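Local structure of phosphoribosyl-glycinamide (GAR) synthetase (Cryptococcus neoformans var. grubii serotype A, 7LVO) at residues A45-A53 against R335-A343; F246-P256 against R364-Y373. The protein catalyses, through this N-terminal half of a bifunctional enzyme, the ATP-dependent joining of phosphoribosylamine and glycine into glycinamide ribonucleotide, the second step of de novo purine synthesis. All blocks are in the same frame, centred on the assembly; numbering follows the deposited sequence.

Contact 1: A45-A53 against R335-A343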
loop_
_atom_site.group_PDB
_atom_site.type_symbol
_atom_site.label_atom_id
_atom_site.label_comp_id
_atom_site.label_asym_id
_atom_site.label_seq_id
_atom_site.Cartn_x
_atom_site.Cartn_y
_atom_site.Cartn_z
ATOM N N ALA A 45 6.175 -10.304 -1.122
ATOM C CA ALA A 45 5.637 -11.595 -0.714
ATOM C C ALA A 45 4.350 -11.445 0.086
ATOM O O ALA A 45 4.014 -12.326 0.885
ATOM C CB ALA A 45 6.664 -12.374 0.116
ATOM N N GLY A 46 3.616 -10.350 -0.125
ATOM C CA GLY A 46 2.380 -10.099 0.576
ATOM C C GLY A 46 1.160 -10.381 -0.280
ATOM O O GLY A 46 1.251 -10.806 -1.423
ATOM N N GLY A 47 -0.010 -10.121 0.313
ATOM C CA GLY A 47 -1.254 -10.359 -0.389
ATOM C C GLY A 47 -1.459 -9.421 -1.555
ATOM O O GLY A 47 -2.184 -9.755 -2.496
ATOM N N ARG A 48 -0.850 -8.237 -1.495
ATOM C CA ARG A 48 -0.843 -7.340 -2.643
ATOM C C ARG A 48 -0.205 -8.010 -3.850
ATOM O O ARG A 48 -0.695 -7.872 -4.976
ATOM C CB ARG A 48 -0.109 -6.054 -2.290
ATOM C CG ARG A 48 0.032 -5.072 -3.452
ATOM C CD ARG A 48 1.423 -4.444 -3.477
ATOM N NE ARG A 48 1.731 -3.691 -2.270
ATOM C CZ ARG A 48 2.532 -4.108 -1.297
ATOM N NH1 ARG A 48 3.141 -5.278 -1.355
ATOM N NH2 ARG A 48 2.729 -3.325 -0.241
ATOM N N GLU A 49 0.891 -8.747 -3.636
ATOM C CA GLU A 49 1.551 -9.427 -4.748
ATOM C C GLU A 49 0.660 -10.519 -5.325
ATOM O O GLU A 49 0.480 -10.609 -6.545
ATOM C CB GLU A 49 2.886 -10.004 -4.291
ATOM C CG GLU A 49 4.012 -8.986 -4.225
ATOM C CD GLU A 49 3.756 -7.893 -3.220
ATOM O OE1 GLU A 49 3.463 -8.199 -2.044
ATOM O OE2 GLU A 49 3.832 -6.718 -3.597
ATOM N N HIS A 50 0.083 -11.363 -4.459
ATOM C CA HIS A 50 -0.795 -12.412 -4.958
ATOM C C HIS A 50 -1.978 -11.819 -5.713
ATOM O O HIS A 50 -2.332 -12.295 -6.797
ATOM C CB HIS A 50 -1.270 -13.289 -3.801
ATOM C CG HIS A 50 -1.967 -14.538 -4.235
ATOM N ND1 HIS A 50 -2.543 -15.419 -3.344
ATOM C CD2 HIS A 50 -2.184 -15.055 -5.466
ATOM C CE1 HIS A 50 -3.086 -16.424 -4.008
ATOM N NE2 HIS A 50 -2.880 -16.228 -5.298
ATOM N N ALA A 51 -2.595 -10.778 -5.159
ATOM C CA ALA A 51 -3.723 -10.145 -5.836
ATOM C C ALA A 51 -3.297 -9.541 -7.174
ATOM O O ALA A 51 -4.033 -9.624 -8.166
ATOM C CB ALA A 51 -4.337 -9.080 -4.930
ATOM N N LEU A 52 -2.120 -8.914 -7.221
ATOM C CA LEU A 52 -1.631 -8.375 -8.491
ATOM C C LEU A 52 -1.297 -9.497 -9.471
ATOM O O LEU A 52 -1.687 -9.447 -10.646
ATOM C CB LEU A 52 -0.412 -7.483 -8.259
ATOM C CG LEU A 52 -0.684 -6.162 -7.564
ATOM C CD1 LEU A 52 0.622 -5.490 -7.140
ATOM C CD2 LEU A 52 -1.488 -5.221 -8.467
ATOM N N ALA A 53 -0.566 -10.514 -9.009
ATOM C CA ALA A 53 -0.299 -11.672 -9.853
ATOM C C ALA A 53 -1.594 -12.289 -10.353
ATOM O O ALA A 53 -1.668 -12.750 -11.500
ATOM C CB ALA A 53 0.525 -12.713 -9.087
ATOM N N ARG A 335 3.008 3.240 -3.693
ATOM C CA ARG A 335 2.823 1.902 -4.233
ATOM C C ARG A 335 1.448 1.403 -3.818
ATOM O O ARG A 335 0.750 2.035 -3.021
ATOM C CB ARG A 335 3.926 0.951 -3.759
ATOM C CG ARG A 335 4.441 1.205 -2.344
ATOM C CD ARG A 335 3.346 1.114 -1.309
ATOM N NE ARG A 335 3.841 1.385 0.039
ATOM C CZ ARG A 335 3.092 1.349 1.134
ATOM N NH1 ARG A 335 1.810 1.037 1.081
ATOM N NH2 ARG A 335 3.645 1.632 2.308
ATOM N N PHE A 336 1.061 0.261 -4.380
ATOM C CA PHE A 336 -0.215 -0.339 -4.022
ATOM C C PHE A 336 -0.285 -0.585 -2.516
ATOM O O PHE A 336 0.729 -0.807 -1.851
ATOM C CB PHE A 336 -0.432 -1.646 -4.777
ATOM C CG PHE A 336 -0.889 -1.457 -6.194
ATOM C CD1 PHE A 336 -2.201 -1.126 -6.465
ATOM C CD2 PHE A 336 -0.006 -1.615 -7.258
ATOM C CE1 PHE A 336 -2.628 -0.945 -7.769
ATOM C CE2 PHE A 336 -0.435 -1.447 -8.557
ATOM C CZ PHE A 336 -1.744 -1.110 -8.814
ATOM N N GLY A 337 -1.504 -0.528 -1.979
ATOM C CA GLY A 337 -1.730 -0.717 -0.566
ATOM C C GLY A 337 -2.149 -2.139 -0.234
ATOM O O GLY A 337 -2.629 -2.888 -1.082
ATOM N N ASP A 338 -1.959 -2.507 1.030
ATOM C CA ASP A 338 -2.316 -3.831 1.525
ATOM C C ASP A 338 -3.098 -3.637 2.817
ATOM O O ASP A 338 -2.581 -2.999 3.758
ATOM C CB ASP A 338 -1.064 -4.678 1.752
ATOM C CG ASP A 338 -1.382 -6.142 1.981
ATOM O OD1 ASP A 338 -2.255 -6.441 2.803
ATOM O OD2 ASP A 338 -0.763 -6.994 1.307
ATOM N N PRO A 339 -4.326 -4.170 2.933
ATOM C CA PRO A 339 -5.037 -5.036 1.987
ATOM C C PRO A 339 -6.004 -4.332 1.032
ATOM O O PRO A 339 -6.925 -4.975 0.544
ATOM C CB PRO A 339 -5.819 -5.968 2.922
ATOM C CG PRO A 339 -6.203 -5.041 4.058
ATOM C CD PRO A 339 -5.050 -4.057 4.215
ATOM N N GLU A 340 -5.783 -3.047 0.749
ATOM C CA GLU A 340 -6.675 -2.343 -0.173
ATOM C C GLU A 340 -6.635 -2.973 -1.562
ATOM O O GLU A 340 -7.657 -3.040 -2.255
ATOM C CB GLU A 340 -6.293 -0.862 -0.257
ATOM C CG GLU A 340 -6.660 -0.037 0.954
ATOM C CD GLU A 340 -5.527 0.090 1.942
ATOM O OE1 GLU A 340 -4.527 -0.644 1.798
ATOM O OE2 GLU A 340 -5.633 0.923 2.858
ATOM N N THR A 341 -5.456 -3.429 -1.992
ATOM C CA THR A 341 -5.323 -3.989 -3.333
ATOM C C THR A 341 -6.144 -5.257 -3.488
ATOM O O THR A 341 -6.794 -5.462 -4.523
ATOM C CB THR A 341 -3.852 -4.267 -3.639
ATOM O OG1 THR A 341 -3.116 -3.041 -3.590
ATOM C CG2 THR A 341 -3.685 -4.900 -5.016
ATOM N N GLN A 342 -6.138 -6.122 -2.466
ATOM C CA GLN A 342 -6.874 -7.381 -2.571
ATOM C C GLN A 342 -8.350 -7.152 -2.861
ATOM O O GLN A 342 -8.980 -7.953 -3.562
ATOM C CB GLN A 342 -6.721 -8.193 -1.286
ATOM C CG GLN A 342 -5.299 -8.711 -1.036
ATOM C CD GLN A 342 -4.446 -7.747 -0.228
ATOM O OE1 GLN A 342 -4.269 -6.580 -0.598
ATOM N NE2 GLN A 342 -3.913 -8.233 0.888
ATOM N N ALA A 343 -8.921 -6.066 -2.340
ATOM C CA ALA A 343 -10.323 -5.772 -2.622
ATOM C C ALA A 343 -10.491 -5.044 -3.951
ATOM O O ALA A 343 -11.404 -5.363 -4.715
ATOM C CB ALA A 343 -10.925 -4.945 -1.487
#
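Arg48 NE donates to Phe336 O over 3.1 Å, almost straight at 171°. The Arg48 side chain sets out with CG anti to the backbone N (chi1 176°) and then bends at chi2 and chi3, which carries NE to that carbonyl. The oxygen lies nearly in the guanidinium plane but is met from above its own carbonyl plane. The aliphatic part of Arg48 lies against the same residue, CD 3.6 Å from Phe336 CB, and its CG also touches Thr341 OG1. Beside it, Leu52 lays CD2 over one face of the Phe336 ring, a CH-pi contact 4.1 Å from the centroid. Ala51 CB packs on Gln342 CA.

At the first turn of helix 47-56, Arg48 N donates to Asp338 OD2 at 3.1 Å, from above the carboxylate plane. Gly46 is the N-cap, and the carboxylate meets the helix at this N-terminal end. The helix follows strand 38-44 of the N domain, while residues 335-343 lead out of the ATP-grasp domain's antiparallel sheet; the buried contact joins the two.

Second-shell bonds fix these groups. Glu49 OE2 forms a salt bridge with Arg48 NH1 (2.8 Å), while Glu49 OE1 accepts from Gly46 N. Gln342 NE2 reaches Asp338 OD1 at 175°, and Gly337 O takes both Thr341 N and Thr341 OG1. Farther out, Pro339, after a cis peptide bond, offers its O to Ser380 OG.

Contact 2: F246-P256 against R364-Y373; sequences FSDGYTIVPMP and RRLDSIKLGY
Tyr373 presents one ring face to Pro256, whose CD stands over the centre, 3.5 Å from the centroid and only 3° off the ring normal, a CH-pi contact. Met255 crosses the phenol at about a right angle, its CG 3.3 Å from Tyr373 OH, and the bend at chi3 brings its CE round to Tyr373 CE1. The hydroxyl also lies 2.9 Å from Pro254 O.

The tightly packed middle belongs to Leu366 and Leu371, set against the beta-hairpin of strands 240-248 and 252-254. With CG anti to the backbone N (chi1 176°), Leu366 pushes CD2 to within 3.4 Å of Phe246 O and also against Val253 CG2, while Thr251 CG2 meets its CG. Leu371 CD1 touches both Phe246 CD2 and Val253 CG1. Behind this layer, helix 354-362 covers Phe246 and Leu371 through Val357.

Toward the turn of the hairpin the contact becomes polar; Asp248 is itself buried, and the solvent side is formed by Arg364 and Asp367. Asp248 OD1 accepts from Tyr250 N, closing an Asx turn, and from Thr251 N, the two donors coming from opposite faces of the carboxylate plane. Its OD2 turns to the other segment and takes Leu366 N at 3.1 Å and 156°. The exposed Arg364, in the Schellman motif that ends the preceding helix, lays its CD near Asp248 O, but its NE is bonded to Val362 O. Asp367, also exposed, comes nearest with CB, against Thr251 OG1.

Asp248 thus uses one oxygen to hold the hairpin turn and the other to fasten the loop after helix 354-362; three backbone N-H groups would probably help stabilise its negative charge.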
loop_
_atom_site.group_PDB
_atom_site.type_symbol
_atom_site.label_atom_id
_atom_site.label_comp_id
_atom_site.label_asym_id
_atom_site.label_seq_id
_atom_site.Cartn_x
_atom_site.Cartn_y
_atom_site.Cartn_z
ATOM N N PHE A 246 -3.629 5.466 -10.564
ATOM C CA PHE A 246 -2.542 5.232 -11.505
ATOM C C PHE A 246 -2.061 6.555 -12.077
ATOM O O PHE A 246 -2.861 7.453 -12.350
ATOM C CB PHE A 246 -3.000 4.315 -12.640
ATOM C CG PHE A 246 -3.435 2.953 -12.186
ATOM C CD1 PHE A 246 -2.521 1.928 -12.044
ATOM C CD2 PHE A 246 -4.774 2.697 -11.904
ATOM C CE1 PHE A 246 -2.927 0.668 -11.625
ATOM C CE2 PHE A 246 -5.182 1.452 -11.482
ATOM C CZ PHE A 246 -4.256 0.426 -11.349
ATOM N N SER A 247 -0.748 6.665 -12.287
ATOM C CA SER A 247 -0.149 7.898 -12.781
ATOM C C SER A 247 0.954 7.587 -13.773
ATOM O O SER A 247 1.769 6.685 -13.546
ATOM C CB SER A 247 0.427 8.738 -11.634
ATOM O OG SER A 247 1.140 9.849 -12.123
ATOM N N ASP A 248 0.979 8.342 -14.871
ATOM C CA ASP A 248 2.068 8.267 -15.839
ATOM C C ASP A 248 2.891 9.552 -15.880
ATOM O O ASP A 248 3.635 9.779 -16.841
ATOM C CB ASP A 248 1.521 7.925 -17.224
ATOM C CG ASP A 248 0.828 9.102 -17.900
ATOM O OD1 ASP A 248 0.683 10.187 -17.283
ATOM O OD2 ASP A 248 0.425 8.937 -19.071
ATOM N N GLY A 249 2.773 10.395 -14.848
ATOM C CA GLY A 249 3.457 11.657 -14.769
ATOM C C GLY A 249 2.619 12.837 -15.223
ATOM O O GLY A 249 2.856 13.965 -14.780
ATOM N N TYR A 250 1.671 12.597 -16.122
ATOM C CA TYR A 250 0.714 13.605 -16.563
ATOM C C TYR A 250 -0.712 13.182 -16.245
ATOM O O TYR A 250 -1.426 13.897 -15.533
ATOM C CB TYR A 250 0.859 13.862 -18.072
ATOM C CG TYR A 250 1.851 14.939 -18.448
ATOM C CD1 TYR A 250 1.516 16.278 -18.354
ATOM C CD2 TYR A 250 3.124 14.609 -18.925
ATOM C CE1 TYR A 250 2.422 17.275 -18.707
ATOM C CE2 TYR A 250 4.031 15.586 -19.278
ATOM C CZ TYR A 250 3.674 16.919 -19.175
ATOM O OH TYR A 250 4.570 17.890 -19.527
ATOM N N THR A 251 -1.140 12.032 -16.752
ATOM C CA THR A 251 -2.471 11.516 -16.500
ATOM C C THR A 251 -2.501 10.759 -15.177
ATOM O O THR A 251 -1.559 10.038 -14.836
ATOM C CB THR A 251 -2.899 10.594 -17.641
ATOM O OG1 THR A 251 -2.875 11.321 -18.878
ATOM C CG2 THR A 251 -4.296 10.032 -17.389
ATOM N N ILE A 252 -3.584 10.938 -14.425
ATOM C CA ILE A 252 -3.799 10.213 -13.175
ATOM C C ILE A 252 -5.233 9.701 -13.168
ATOM O O ILE A 252 -6.176 10.483 -13.344
ATOM C CB ILE A 252 -3.517 11.092 -11.944
ATOM C CG1 ILE A 252 -3.777 10.292 -10.663
ATOM C CG2 ILE A 252 -4.348 12.362 -11.979
ATOM C CD1 ILE A 252 -3.177 10.913 -9.415
ATOM N N VAL A 253 -5.392 8.391 -12.980
ATOM C CA VAL A 253 -6.701 7.743 -13.009
ATOM C C VAL A 253 -6.981 7.121 -11.645
ATOM O O VAL A 253 -6.357 6.113 -11.287
ATOM C CB VAL A 253 -6.771 6.679 -14.116
ATOM C CG1 VAL A 253 -8.121 5.982 -14.111
ATOM C CG2 VAL A 253 -6.498 7.311 -15.490
ATOM N N PRO A 254 -7.896 7.673 -10.859
ATOM C CA PRO A 254 -8.159 7.094 -9.534
ATOM C C PRO A 254 -8.954 5.805 -9.617
ATOM O O PRO A 254 -9.738 5.583 -10.542
ATOM C CB PRO A 254 -8.961 8.188 -8.808
ATOM C CG PRO A 254 -8.826 9.431 -9.647
ATOM C CD PRO A 254 -8.611 8.949 -11.060
ATOM N N MET A 255 -8.739 4.944 -8.633
ATOM C CA MET A 255 -9.604 3.801 -8.394
ATOM C C MET A 255 -10.677 4.185 -7.387
ATOM O O MET A 255 -10.579 5.217 -6.717
ATOM C CB MET A 255 -8.788 2.625 -7.873
ATOM C CG MET A 255 -7.572 2.266 -8.717
ATOM S SD MET A 255 -6.780 0.751 -8.125
ATOM C CE MET A 255 -7.803 -0.489 -8.885
ATOM N N PRO A 256 -11.729 3.377 -7.259
ATOM C CA PRO A 256 -12.750 3.660 -6.240
ATOM C C PRO A 256 -12.118 3.807 -4.864
ATOM O O PRO A 256 -11.258 3.016 -4.466
ATOM C CB PRO A 256 -13.677 2.442 -6.315
ATOM C CG PRO A 256 -13.518 1.940 -7.721
ATOM C CD PRO A 256 -12.072 2.196 -8.081
ATOM N N ARG A 364 3.887 6.192 -20.607
ATOM C CA ARG A 364 3.385 7.563 -20.675
ATOM C C ARG A 364 2.243 7.680 -21.685
ATOM O O ARG A 364 2.230 8.568 -22.538
ATOM C CB ARG A 364 4.515 8.544 -21.007
ATOM C CG ARG A 364 5.847 8.235 -20.303
ATOM C CD ARG A 364 5.672 7.925 -18.807
ATOM N NE ARG A 364 6.913 7.418 -18.226
ATOM C CZ ARG A 364 7.834 8.163 -17.635
ATOM N NH1 ARG A 364 7.672 9.464 -17.481
ATOM N NH2 ARG A 364 8.938 7.582 -17.170
ATOM N N ARG A 365 1.267 6.782 -21.568
ATOM C CA ARG A 365 0.083 6.803 -22.417
ATOM C C ARG A 365 -1.164 6.357 -21.644
ATOM O O ARG A 365 -2.085 5.753 -22.211
ATOM C CB ARG A 365 0.282 5.934 -23.652
ATOM C CG ARG A 365 1.094 4.671 -23.388
ATOM C CD ARG A 365 1.285 3.835 -24.651
ATOM N NE ARG A 365 0.170 2.924 -24.875
ATOM C CZ ARG A 365 0.088 1.702 -24.363
ATOM N NH1 ARG A 365 1.043 1.207 -23.594
ATOM N NH2 ARG A 365 -0.976 0.956 -24.638
ATOM N N LEU A 366 -1.214 6.662 -20.345
ATOM C CA LEU A 366 -2.330 6.212 -19.518
ATOM C C LEU A 366 -3.670 6.749 -20.008
ATOM O O LEU A 366 -4.702 6.106 -19.806
ATOM C CB LEU A 366 -2.099 6.626 -18.069
ATOM C CG LEU A 366 -3.233 6.322 -17.079
ATOM C CD1 LEU A 366 -3.547 4.846 -17.037
ATOM C CD2 LEU A 366 -2.850 6.843 -15.699
ATOM N N ASP A 367 -3.678 7.908 -20.664
ATOM C CA ASP A 367 -4.927 8.485 -21.144
ATOM C C ASP A 367 -5.437 7.830 -22.417
ATOM O O ASP A 367 -6.484 8.242 -22.925
ATOM C CB ASP A 367 -4.755 9.990 -21.379
ATOM C CG ASP A 367 -3.904 10.307 -22.607
ATOM O OD1 ASP A 367 -2.960 9.548 -22.898
ATOM O OD2 ASP A 367 -4.181 11.317 -23.269
ATOM N N SER A 368 -4.740 6.823 -22.944
ATOM C CA SER A 368 -5.098 6.211 -24.221
ATOM C C SER A 368 -5.328 4.710 -24.091
ATOM O O SER A 368 -5.038 3.951 -25.017
ATOM C CB SER A 368 -4.025 6.490 -25.277
ATOM O OG SER A 368 -3.889 7.874 -25.509
ATOM N N ILE A 369 -5.849 4.264 -22.947
ATOM C CA ILE A 369 -6.103 2.850 -22.702
ATOM C C ILE A 369 -7.436 2.696 -21.982
ATOM O O ILE A 369 -7.941 3.628 -21.352
ATOM C CB ILE A 369 -4.983 2.189 -21.870
ATOM C CG1 ILE A 369 -4.854 2.888 -20.518
ATOM C CG2 ILE A 369 -3.666 2.219 -22.637
ATOM C CD1 ILE A 369 -3.914 2.197 -19.564
ATOM N N LYS A 370 -8.001 1.497 -22.084
ATOM C CA LYS A 370 -9.242 1.185 -21.394
ATOM C C LYS A 370 -8.967 0.853 -19.935
ATOM O O LYS A 370 -8.020 0.129 -19.613
ATOM C CB LYS A 370 -9.957 0.017 -22.073
ATOM C CG LYS A 370 -10.423 0.316 -23.486
ATOM C CD LYS A 370 -11.270 -0.816 -24.040
ATOM C CE LYS A 370 -11.761 -0.495 -25.448
ATOM N NZ LYS A 370 -12.635 -1.585 -25.987
ATOM N N LEU A 371 -9.799 1.397 -19.046
ATOM C CA LEU A 371 -9.637 1.169 -17.611
ATOM C C LEU A 371 -10.966 1.531 -16.949
ATOM O O LEU A 371 -11.277 2.717 -16.791
ATOM C CB LEU A 371 -8.487 1.988 -17.050
ATOM C CG LEU A 371 -7.950 1.595 -15.676
ATOM C CD1 LEU A 371 -6.683 2.400 -15.359
ATOM C CD2 LEU A 371 -8.984 1.791 -14.587
ATOM N N GLY A 372 -11.738 0.506 -16.576
ATOM C CA GLY A 372 -13.018 0.711 -15.937
ATOM C C GLY A 372 -13.152 -0.151 -14.693
ATOM O O GLY A 372 -12.315 -1.014 -14.413
ATOM N N TYR A 373 -14.232 0.099 -13.953
ATOM C CA TYR A 373 -14.517 -0.618 -12.716
ATOM C C TYR A 373 -15.952 -1.120 -12.733
ATOM O O TYR A 373 -16.872 -0.392 -13.122
ATOM C CB TYR A 373 -14.282 0.281 -11.497
ATOM C CG TYR A 373 -12.935 0.967 -11.508
ATOM C CD1 TYR A 373 -11.770 0.262 -11.227
ATOM C CD2 TYR A 373 -12.827 2.318 -11.794
ATOM C CE1 TYR A 373 -10.538 0.886 -11.242
ATOM C CE2 TYR A 373 -11.602 2.949 -11.810
ATOM C CZ TYR A 373 -10.462 2.229 -11.538
ATOM O OH TYR A 373 -9.244 2.864 -11.547
#

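The two contacts have centres about 19 Å apart, contact 1 near the middle of the chain and contact 2 farther out. Their segments alternate in sequence: 45-53, 246-256, 335-343, then 364-373. Contact 2 uses the hairpin at one edge of the antiparallel sheet of strands 252-254, 240-248, 315-323 and 326-333, tying it to the loop before strand 377-384. Contact 1 uses the chain that leaves the other edge strand, 326-333, which carries the predicted magnesium ligands Glu331 and Asn333, and ties it to the N domain. They meet directly where Phe336 CZ packs 3.5 Å from Phe246 CE1, so one aromatic pair joins the domain interface to the hairpin.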